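Local coordinates for protein 3',5'-cyclic-nucleotide phosphodiesterase 1 (Saccharomyces cerevisiae, PDB 4OJV) that belongs to the class-II phosphodiesterases of the metallo-hydrolase superfamily and holds two zinc ions bound by histidine and aspartate side chains, one aspartate shared between them, at residues Ile121-Ile126 against Lys198-Pro203; Ile207-His212 against Glu258-Tyr263; Cys282-Lys287 against Leu341-Phe346. All coordinates share one frame; numbering follows the deposited sequence.

Contact 1 (Ile121-Ile126 against Lys198-Pro203); sequences ITDYYI and KCTIFP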
loop_
_atom_site.group_PDB
_atom_site.type_symbol
_atom_site.label_atom_id
_atom_site.label_comp_id
_atom_site.label_asym_id
_atom_site.label_seq_id
_atom_site.Cartn_x
_atom_site.Cartn_y
_atom_site.Cartn_z
ATOM N N ILE A 121 -1.659 -18.742 0.085
ATOM C CA ILE A 121 -2.756 -18.035 -0.580
ATOM C C ILE A 121 -2.850 -18.487 -2.062
ATOM O O ILE A 121 -2.029 -18.077 -2.891
ATOM C CB ILE A 121 -2.614 -16.518 -0.414
ATOM C CG1 ILE A 121 -2.827 -16.106 1.037
ATOM C CG2 ILE A 121 -3.659 -15.795 -1.248
ATOM C CD1 ILE A 121 -1.675 -16.313 1.972
ATOM N N THR A 122 -3.798 -19.382 -2.352
ATOM C CA THR A 122 -3.928 -20.044 -3.662
ATOM C C THR A 122 -4.720 -19.200 -4.665
ATOM O O THR A 122 -4.448 -19.204 -5.877
ATOM C CB THR A 122 -4.627 -21.428 -3.544
ATOM O OG1 THR A 122 -5.952 -21.299 -2.982
ATOM C CG2 THR A 122 -3.800 -22.415 -2.723
ATOM N N ASP A 123 -5.705 -18.480 -4.147
ATOM C CA ASP A 123 -6.753 -17.898 -4.964
ATOM C C ASP A 123 -7.170 -16.573 -4.347
ATOM O O ASP A 123 -7.409 -16.490 -3.141
ATOM C CB ASP A 123 -7.999 -18.809 -5.007
ATOM C CG ASP A 123 -7.763 -20.156 -5.698
ATOM O OD1 ASP A 123 -7.676 -20.213 -6.936
ATOM O OD2 ASP A 123 -7.755 -21.167 -4.980
ATOM N N TYR A 124 -7.277 -15.549 -5.186
ATOM C CA TYR A 124 -7.877 -14.271 -4.814
ATOM C C TYR A 124 -9.199 -14.122 -5.546
ATOM O O TYR A 124 -9.275 -14.432 -6.744
ATOM C CB TYR A 124 -6.996 -13.107 -5.254
ATOM C CG TYR A 124 -5.663 -12.942 -4.571
ATOM C CD1 TYR A 124 -4.570 -13.726 -4.926
ATOM C CD2 TYR A 124 -5.481 -11.955 -3.607
ATOM C CE1 TYR A 124 -3.335 -13.546 -4.317
ATOM C CE2 TYR A 124 -4.247 -11.764 -2.998
ATOM C CZ TYR A 124 -3.186 -12.564 -3.361
ATOM O OH TYR A 124 -1.945 -12.376 -2.795
ATOM N N TYR A 125 -10.213 -13.619 -4.843
ATOM C CA TYR A 125 -11.482 -13.241 -5.456
ATOM C C TYR A 125 -11.582 -11.735 -5.328
ATOM O O TYR A 125 -11.789 -11.206 -4.237
ATOM C CB TYR A 125 -12.645 -13.976 -4.768
ATOM C CG TYR A 125 -12.576 -15.460 -5.032
ATOM C CD1 TYR A 125 -11.842 -16.299 -4.198
ATOM C CD2 TYR A 125 -13.189 -16.019 -6.153
ATOM C CE1 TYR A 125 -11.750 -17.660 -4.454
ATOM C CE2 TYR A 125 -13.094 -17.370 -6.422
ATOM C CZ TYR A 125 -12.369 -18.179 -5.575
ATOM O OH TYR A 125 -12.270 -19.531 -5.827
ATOM N N ILE A 126 -11.395 -11.042 -6.445
ATOM C CA ILE A 126 -11.295 -9.586 -6.442
ATOM C C ILE A 126 -12.652 -8.991 -6.781
ATOM O O ILE A 126 -13.323 -9.453 -7.713
ATOM C CB ILE A 126 -10.202 -9.104 -7.435
ATOM C CG1 ILE A 126 -8.843 -9.752 -7.105
ATOM C CG2 ILE A 126 -10.103 -7.578 -7.447
ATOM C CD1 ILE A 126 -8.294 -9.458 -5.718
ATOM N N LYS A 198 -17.036 -23.511 -8.304
ATOM C CA LYS A 198 -16.404 -24.263 -7.224
ATOM C C LYS A 198 -15.079 -23.647 -6.818
ATOM O O LYS A 198 -14.307 -23.193 -7.667
ATOM C CB LYS A 198 -16.204 -25.733 -7.614
ATOM C CG LYS A 198 -17.448 -26.437 -8.147
ATOM C CD LYS A 198 -18.535 -26.563 -7.088
ATOM C CE LYS A 198 -19.837 -27.078 -7.682
ATOM N NZ LYS A 198 -20.959 -27.033 -6.703
ATOM N N CYS A 199 -14.829 -23.614 -5.512
ATOM C CA CYS A 199 -13.507 -23.268 -5.008
ATOM C C CYS A 199 -12.555 -24.424 -5.304
ATOM O O CYS A 199 -12.983 -25.579 -5.422
ATOM C CB CYS A 199 -13.537 -22.978 -3.510
ATOM S SG CYS A 199 -14.405 -21.458 -3.043
ATOM N N THR A 200 -11.268 -24.114 -5.415
ATOM C CA THR A 200 -10.269 -25.065 -5.908
ATOM C C THR A 200 -9.830 -26.094 -4.866
ATOM O O THR A 200 -9.563 -27.248 -5.204
ATOM C CB THR A 200 -9.026 -24.335 -6.465
ATOM O OG1 THR A 200 -8.316 -23.704 -5.393
ATOM C CG2 THR A 200 -9.425 -23.284 -7.495
ATOM N N ILE A 201 -9.736 -25.688 -3.604
ATOM C CA ILE A 201 -9.264 -26.614 -2.564
ATOM C C ILE A 201 -10.352 -26.902 -1.534
ATOM O O ILE A 201 -10.616 -28.072 -1.204
ATOM C CB ILE A 201 -7.969 -26.117 -1.862
ATOM C CG1 ILE A 201 -6.842 -25.881 -2.881
ATOM C CG2 ILE A 201 -7.527 -27.070 -0.748
ATOM C CD1 ILE A 201 -6.262 -27.131 -3.521
ATOM N N PHE A 202 -10.999 -25.851 -1.035
ATOM C CA PHE A 202 -12.011 -26.052 -0.011
ATOM C C PHE A 202 -13.287 -26.572 -0.657
ATOM O O PHE A 202 -13.576 -26.231 -1.801
ATOM C CB PHE A 202 -12.314 -24.765 0.762
ATOM C CG PHE A 202 -11.095 -24.062 1.311
ATOM C CD1 PHE A 202 -10.002 -24.770 1.815
ATOM C CD2 PHE A 202 -11.064 -22.670 1.363
ATOM C CE1 PHE A 202 -8.894 -24.105 2.320
ATOM C CE2 PHE A 202 -9.960 -22.001 1.872
ATOM C CZ PHE A 202 -8.879 -22.719 2.352
ATOM N N PRO A 203 -14.066 -27.379 0.088
ATOM C CA PRO A 203 -15.319 -27.937 -0.441
ATOM C C PRO A 203 -16.442 -26.898 -0.370
ATOM O O PRO A 203 -17.470 -27.101 0.300
ATOM C CB PRO A 203 -15.579 -29.138 0.474
ATOM C CG PRO A 203 -14.937 -28.759 1.765
ATOM C CD PRO A 203 -13.725 -27.945 1.405
HETATM O O HOH W 1 -10.594 -21.435 -4.429
HETATM O O HOH W 2 -12.955 -20.358 -8.120
#
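Thr200 and Asp123 approach each other from opposite directions, and the hydroxyl of Thr200 closes the gap by donating from OG1 to Asp123 OD2 over 2.6 Å. The donor arrives on the syn side of the carboxylate, 16° out of its plane. The same oxygen is gripped a second time from its own strand, where Thr122 OG1 donates to Asp123 OD2 at 2.7 Å, here from well above the carboxylate plane. Two hydroxyls thus share one acceptor, which should help to stabilise its negative charge. Thr200 OG1 sits between its own backbone N and carbonyl carbon (chi1 68°), a torsion that leaves CG2 against the carboxylate, about equally near both oxygens (3.6 Å to Asp123 OD1).

Two waters bridge the segments beside this direct bond. One molecule bonds weakly to Asp123 OD2, accepts from the backbone Thr200 N at 2.9 Å, and is also hydrogen-bonded to Tyr125 OH. A second joins Tyr125 OH, at 2.5 Å, to the carbonyl oxygen of Lys198. Both waters lie in the plane of the tyrosine ring, at its edge, while the thiol of Cys199 stands about 4.0 Å (SG) from Tyr125 OH without a polar bond.

Further out, Trp156 of the adjacent strand 153-157 donates from NE1 to Asp123 OD1, which, with the two hydroxyls on OD2, should limit rotation of the carboxylate; its ring stacks on Tyr125. The contact joins two different sheets. Strand 121-125 runs between strands 35-38 and 153-157 in one, whereas residues 199-203 form the loop between strands 197-198 and 204-215 at the edge of the other, with Tyr125 reaching Val206 and Phe230 on that side.

Contact 2 (Ile207-His212 against Glu258-Tyr263); sequences IPFKVH and EEFWSY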
loop_
_atom_site.group_PDB
_atom_site.type_symbol
_atom_site.label_atom_id
_atom_site.label_comp_id
_atom_site.label_asym_id
_atom_site.label_seq_id
_atom_site.Cartn_x
_atom_site.Cartn_y
_atom_site.Cartn_z
ATOM N N ILE A 207 -20.218 -17.882 -5.406
ATOM C CA ILE A 207 -21.270 -17.347 -6.264
ATOM C C ILE A 207 -21.112 -15.823 -6.316
ATOM O O ILE A 207 -21.367 -15.147 -5.318
ATOM C CB ILE A 207 -22.698 -17.716 -5.769
ATOM C CG1 ILE A 207 -22.736 -19.119 -5.128
ATOM C CG2 ILE A 207 -23.686 -17.588 -6.920
ATOM C CD1 ILE A 207 -24.034 -19.442 -4.408
ATOM N N PRO A 208 -20.674 -15.286 -7.469
ATOM C CA PRO A 208 -20.435 -13.844 -7.583
ATOM C C PRO A 208 -21.614 -13.089 -8.204
ATOM O O PRO A 208 -22.263 -13.597 -9.127
ATOM C CB PRO A 208 -19.230 -13.784 -8.520
ATOM C CG PRO A 208 -19.427 -14.953 -9.434
ATOM C CD PRO A 208 -20.122 -16.022 -8.624
ATOM N N PHE A 209 -21.868 -11.885 -7.693
ATOM C CA PHE A 209 -22.945 -11.029 -8.177
ATOM C C PHE A 209 -22.408 -9.633 -8.408
ATOM O O PHE A 209 -21.686 -9.092 -7.567
ATOM C CB PHE A 209 -24.069 -10.978 -7.147
ATOM C CG PHE A 209 -24.814 -12.274 -7.021
ATOM C CD1 PHE A 209 -24.319 -13.295 -6.216
ATOM C CD2 PHE A 209 -26.006 -12.478 -7.713
ATOM C CE1 PHE A 209 -24.994 -14.504 -6.110
ATOM C CE2 PHE A 209 -26.685 -13.689 -7.608
ATOM C CZ PHE A 209 -26.173 -14.697 -6.807
ATOM N N LYS A 210 -22.783 -9.041 -9.534
ATOM C CA LYS A 210 -22.362 -7.692 -9.850
ATOM C C LYS A 210 -23.228 -6.669 -9.108
ATOM O O LYS A 210 -24.442 -6.847 -8.969
ATOM C CB LYS A 210 -22.440 -7.485 -11.357
ATOM C CG LYS A 210 -21.742 -6.241 -11.865
ATOM C CD LYS A 210 -21.793 -6.181 -13.386
ATOM C CE LYS A 210 -23.172 -5.774 -13.880
ATOM N NZ LYS A 210 -23.253 -5.721 -15.369
ATOM N N VAL A 211 -22.597 -5.597 -8.634
ATOM C CA VAL A 211 -23.290 -4.494 -7.965
ATOM C C VAL A 211 -22.755 -3.156 -8.500
ATOM O O VAL A 211 -21.748 -3.127 -9.222
ATOM C CB VAL A 211 -23.186 -4.563 -6.413
ATOM C CG1 VAL A 211 -23.796 -5.850 -5.868
ATOM C CG2 VAL A 211 -21.746 -4.394 -5.934
ATOM N N HIS A 212 -23.430 -2.061 -8.152
ATOM C CA HIS A 212 -22.988 -0.720 -8.547
ATOM C C HIS A 212 -22.057 -0.087 -7.544
ATOM O O HIS A 212 -22.250 -0.217 -6.332
ATOM C CB HIS A 212 -24.170 0.220 -8.741
ATOM C CG HIS A 212 -25.118 -0.192 -9.835
ATOM N ND1 HIS A 212 -24.793 -0.184 -11.143
ATOM C CD2 HIS A 212 -26.424 -0.630 -9.755
ATOM C CE1 HIS A 212 -25.859 -0.591 -11.862
ATOM N NE2 HIS A 212 -26.853 -0.862 -11.012
ATOM N N GLU A 258 -31.395 -5.593 -5.333
ATOM C CA GLU A 258 -32.631 -6.355 -5.185
ATOM C C GLU A 258 -32.464 -7.788 -5.689
ATOM O O GLU A 258 -32.904 -8.724 -5.026
ATOM C CB GLU A 258 -33.794 -5.652 -5.889
ATOM C CG GLU A 258 -35.168 -6.228 -5.570
ATOM C CD GLU A 258 -36.295 -5.367 -6.106
ATOM O OE1 GLU A 258 -36.242 -4.969 -7.293
ATOM O OE2 GLU A 258 -37.238 -5.087 -5.337
ATOM N N GLU A 259 -31.822 -7.952 -6.846
ATOM C CA GLU A 259 -31.503 -9.277 -7.378
ATOM C C GLU A 259 -30.679 -10.072 -6.364
ATOM O O GLU A 259 -30.947 -11.249 -6.114
ATOM C CB GLU A 259 -30.729 -9.176 -8.694
ATOM C CG GLU A 259 -31.514 -8.611 -9.866
ATOM C CD GLU A 259 -30.675 -8.499 -11.125
ATOM O OE1 GLU A 259 -29.725 -9.294 -11.291
ATOM O OE2 GLU A 259 -30.972 -7.614 -11.953
ATOM N N PHE A 260 -29.678 -9.422 -5.773
ATOM C CA PHE A 260 -28.822 -10.097 -4.819
ATOM C C PHE A 260 -29.579 -10.539 -3.563
ATOM O O PHE A 260 -29.502 -11.711 -3.171
ATOM C CB PHE A 260 -27.617 -9.238 -4.432
ATOM C CG PHE A 260 -26.703 -9.937 -3.474
ATOM C CD1 PHE A 260 -25.858 -10.944 -3.939
ATOM C CD2 PHE A 260 -26.735 -9.663 -2.114
ATOM C CE1 PHE A 260 -25.034 -11.635 -3.067
ATOM C CE2 PHE A 260 -25.917 -10.351 -1.238
ATOM C CZ PHE A 260 -25.071 -11.338 -1.715
ATOM N N TRP A 261 -30.297 -9.612 -2.925
ATOM C CA TRP A 261 -31.003 -9.960 -1.692
ATOM C C TRP A 261 -32.067 -10.990 -1.933
ATOM O O TRP A 261 -32.298 -11.842 -1.082
ATOM C CB TRP A 261 -31.609 -8.743 -1.002
ATOM C CG TRP A 261 -30.633 -7.638 -0.686
ATOM C CD1 TRP A 261 -30.736 -6.300 -1.047
ATOM C CD2 TRP A 261 -29.383 -7.736 0.082
ATOM N NE1 TRP A 261 -29.661 -5.582 -0.577
ATOM C CE2 TRP A 261 -28.815 -6.384 0.109
ATOM C CE3 TRP A 261 -28.706 -8.766 0.730
ATOM C CZ2 TRP A 261 -27.617 -6.103 0.754
ATOM C CZ3 TRP A 261 -27.501 -8.468 1.380
ATOM C CH2 TRP A 261 -26.970 -7.168 1.383
ATOM N N SER A 262 -32.712 -10.915 -3.097
ATOM C CA SER A 262 -33.723 -11.906 -3.472
ATOM C C SER A 262 -33.099 -13.294 -3.580
ATOM O O SER A 262 -33.658 -14.274 -3.084
ATOM C CB SER A 262 -34.406 -11.519 -4.783
ATOM O OG SER A 262 -35.147 -10.321 -4.633
ATOM N N TYR A 263 -31.924 -13.372 -4.200
ATOM C CA TYR A 263 -31.215 -14.642 -4.323
ATOM C C TYR A 263 -30.854 -15.206 -2.949
ATOM O O TYR A 263 -31.044 -16.398 -2.687
ATOM C CB TYR A 263 -29.956 -14.467 -5.177
ATOM C CG TYR A 263 -29.228 -15.758 -5.490
ATOM C CD1 TYR A 263 -28.344 -16.323 -4.575
ATOM C CD2 TYR A 263 -29.413 -16.405 -6.711
ATOM C CE1 TYR A 263 -27.674 -17.503 -4.856
ATOM C CE2 TYR A 263 -28.746 -17.588 -7.003
ATOM C CZ TYR A 263 -27.876 -18.131 -6.074
ATOM O OH TYR A 263 -27.209 -19.303 -6.357
#
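Phe209 receives the edge of Phe260 over one face of its ring, Phe260 CD1 standing 3.5 Å from Phe209 CG. The pair is T-shaped, with ring planes at 77° and centroids 5.2 Å apart. Phe209 then takes the opposite role toward Tyr263: its CZ points into the face of the tyrosine ring, 3.4 Å above the plane and over the centre. This second edge-to-face pair is more tilted, at 59°, and its centroids are closer, at 4.8 Å.

One phenylalanine from strand 204-215 is thus clasped by two rings presented three residues apart on helix 256-267, an aromatic cluster between sheet and helix. A chi1 of -174° carries the Tyr263 ring out toward the strand, and the near-perpendicular chi2 turns its face to Phe209. Ile207, on the same side of the strand as Phe209, extends the apolar patch, with its CD1 4.1 Å from Tyr263 CE1 and the tyrosine hydroxyl also close. Phe227 of the neighbouring strand 222-232 meets Phe260 edge-to-face and continues the aromatic packing onto that strand.

Helix and strand run roughly antiparallel, the axes of their short segments 9.1 Å apart. The chemistry is that of a hydrophobic core: ring edges, with slightly positive hydrogens, meet the electron-rich faces of their neighbours, consistent with shape and ring orientation, more than polar bonds, governing this part of the interface.

Contact 3 (Cys282-Lys287 against Leu341-Phe346); sequences CPLSSK and LEELRF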
loop_
_atom_site.group_PDB
_atom_site.type_symbol
_atom_site.label_atom_id
_atom_site.label_comp_id
_atom_site.label_asym_id
_atom_site.label_seq_id
_atom_site.Cartn_x
_atom_site.Cartn_y
_atom_site.Cartn_z
ATOM N N CYS A 282 -18.890 5.809 5.188
ATOM C CA CYS A 282 -19.097 7.142 5.737
ATOM C C CYS A 282 -20.175 7.150 6.808
ATOM O O CYS A 282 -21.123 6.351 6.742
ATOM C CB CYS A 282 -19.555 8.090 4.639
ATOM S SG CYS A 282 -18.431 8.221 3.247
ATOM N N PRO A 283 -20.060 8.071 7.789
ATOM C CA PRO A 283 -21.142 8.300 8.746
ATOM C C PRO A 283 -22.278 9.084 8.096
ATOM O O PRO A 283 -22.174 9.506 6.939
ATOM C CB PRO A 283 -20.471 9.150 9.825
ATOM C CG PRO A 283 -19.420 9.909 9.091
ATOM C CD PRO A 283 -18.909 8.963 8.035
ATOM N N LEU A 284 -23.349 9.302 8.856
ATOM C CA LEU A 284 -24.497 10.058 8.351
ATOM C C LEU A 284 -24.165 11.491 7.935
ATOM O O LEU A 284 -24.796 12.018 7.013
ATOM C CB LEU A 284 -25.633 10.064 9.372
ATOM C CG LEU A 284 -26.370 8.737 9.577
ATOM C CD1 LEU A 284 -27.276 8.831 10.795
ATOM C CD2 LEU A 284 -27.163 8.336 8.339
ATOM N N SER A 285 -23.186 12.111 8.600
ATOM C CA SER A 285 -22.803 13.494 8.281
ATOM C C SER A 285 -22.409 13.602 6.806
ATOM O O SER A 285 -21.458 12.956 6.360
ATOM C CB SER A 285 -21.686 13.992 9.204
ATOM O OG SER A 285 -20.513 13.206 9.076
ATOM N N SER A 286 -23.163 14.423 6.072
ATOM C CA SER A 286 -23.170 14.450 4.595
ATOM C C SER A 286 -21.836 14.171 3.883
ATOM O O SER A 286 -21.476 13.010 3.678
ATOM C CB SER A 286 -23.800 15.756 4.084
ATOM O OG SER A 286 -25.194 15.786 4.341
ATOM N N LYS A 287 -21.124 15.238 3.510
ATOM C CA LYS A 287 -19.888 15.161 2.713
ATOM C C LYS A 287 -20.042 14.305 1.441
ATOM O O LYS A 287 -19.548 13.176 1.389
ATOM C CB LYS A 287 -18.703 14.684 3.568
ATOM C CG LYS A 287 -18.144 15.738 4.509
ATOM C CD LYS A 287 -16.869 15.256 5.183
ATOM C CE LYS A 287 -16.215 16.370 5.986
ATOM N NZ LYS A 287 -14.904 15.950 6.556
ATOM N N LEU A 341 -20.915 2.765 13.925
ATOM C CA LEU A 341 -21.468 1.650 14.690
ATOM C C LEU A 341 -22.705 2.104 15.479
ATOM O O LEU A 341 -23.745 1.435 15.472
ATOM C CB LEU A 341 -20.411 1.042 15.610
ATOM C CG LEU A 341 -20.796 -0.215 16.384
ATOM C CD1 LEU A 341 -21.195 -1.351 15.450
ATOM C CD2 LEU A 341 -19.645 -0.631 17.286
ATOM N N GLU A 342 -22.596 3.256 16.136
ATOM C CA GLU A 342 -23.714 3.796 16.912
ATOM C C GLU A 342 -24.898 4.144 16.035
ATOM O O GLU A 342 -26.041 3.845 16.379
ATOM C CB GLU A 342 -23.249 5.029 17.664
ATOM C CG GLU A 342 -22.312 4.700 18.800
ATOM C CD GLU A 342 -21.706 5.930 19.423
ATOM O OE1 GLU A 342 -21.934 7.040 18.895
ATOM O OE2 GLU A 342 -20.999 5.780 20.442
ATOM N N GLU A 343 -24.625 4.758 14.888
ATOM C CA GLU A 343 -25.666 5.138 13.941
ATOM C C GLU A 343 -26.376 3.925 13.360
ATOM O O GLU A 343 -27.610 3.903 13.255
ATOM C CB GLU A 343 -25.102 6.049 12.844
ATOM C CG GLU A 343 -24.703 7.413 13.392
ATOM C CD GLU A 343 -24.025 8.322 12.383
ATOM O OE1 GLU A 343 -23.557 7.853 11.322
ATOM O OE2 GLU A 343 -23.953 9.537 12.654
ATOM N N LEU A 344 -25.607 2.899 13.003
ATOM C CA LEU A 344 -26.199 1.669 12.481
ATOM C C LEU A 344 -27.075 0.971 13.521
ATOM O O LEU A 344 -28.185 0.526 13.205
ATOM C CB LEU A 344 -25.118 0.712 11.982
ATOM C CG LEU A 344 -24.427 1.092 10.671
ATOM C CD1 LEU A 344 -23.199 0.222 10.459
ATOM C CD2 LEU A 344 -25.363 0.974 9.486
ATOM N N ARG A 345 -26.583 0.878 14.751
ATOM C CA ARG A 345 -27.350 0.229 15.820
ATOM C C ARG A 345 -28.637 0.995 16.126
ATOM O O ARG A 345 -29.697 0.386 16.336
ATOM C CB ARG A 345 -26.496 0.057 17.071
ATOM C CG ARG A 345 -25.458 -1.041 16.926
ATOM C CD ARG A 345 -24.568 -1.117 18.149
ATOM N NE ARG A 345 -23.642 -2.245 18.055
ATOM C CZ ARG A 345 -22.553 -2.391 18.803
ATOM N NH1 ARG A 345 -22.223 -1.473 19.701
ATOM N NH2 ARG A 345 -21.778 -3.456 18.643
ATOM N N PHE A 346 -28.544 2.324 16.122
ATOM C CA PHE A 346 -29.718 3.166 16.355
ATOM C C PHE A 346 -30.756 2.966 15.252
ATOM O O PHE A 346 -31.945 2.770 15.532
ATOM C CB PHE A 346 -29.322 4.642 16.457
ATOM C CG PHE A 346 -30.492 5.570 16.653
ATOM C CD1 PHE A 346 -31.190 6.073 15.557
ATOM C CD2 PHE A 346 -30.900 5.937 17.932
ATOM C CE1 PHE A 346 -32.274 6.921 15.732
ATOM C CE2 PHE A 346 -31.982 6.790 18.112
ATOM C CZ PHE A 346 -32.669 7.278 17.010
HETATM O O HOH W 3 -22.642 11.478 11.449
#
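Glu343 reaches from its helix to the backbone of the loop, where Leu284 N donates to Glu343 OE1 over 2.9 Å. The bond is nearly straight (165° at the hydrogen), and the donor comes on the syn side, 24° out of the carboxylate plane. An extended glutamate chain (chi2 175°) carries the carboxylate across from the helix to the loop amides. Packing is tightest around this bond. The Leu284 side chain runs alongside the glutamate, pointing the other way, its CG 3.4 Å from Glu343 OE1 and its CD1 3.7 Å from Glu343 CD. Pro283 CB closes in on OE1 as well, while Pro297 of helix 297-311 lies against both Leu284 and Glu343.

The other carboxylate oxygen works through solvent. A water donates to Glu343 OE2 at 2.6 Å and accepts from Ser285 N at 3.0 Å, on the looser side of the contact, where Ser285 is exposed. Farther along the loop, Lys287 makes a salt bridge to Glu146 of the second subunit.

Two successive amides of an irregular loop are thereby satisfied by one carboxylate, one directly and one through water, an arrangement that ties the loop to helix 336-350 mainly by polar means at the protein surface.

Taken together, the three contacts lie at different levels of an architecture consistent with the two-sheet fold of the metallo-hydrolase superfamily: contact 1 joins the two sheets at one side, contact 2 packs a helix against the second sheet, and contact 3 ties down a peripheral loop. Contacts 1 and 2 have centres about 20 Å apart and share the run into strand 204-215, which carries the zinc ligand His213; strand 121-125 is followed by His128, His130, Asp132 and His133. Both contacts thus involve elements that lead to zinc ligands. Contact 3, about 34 Å from contact 1 and 24 Å from contact 2 between centres, lies on the far side of the chain's centre from contact 1.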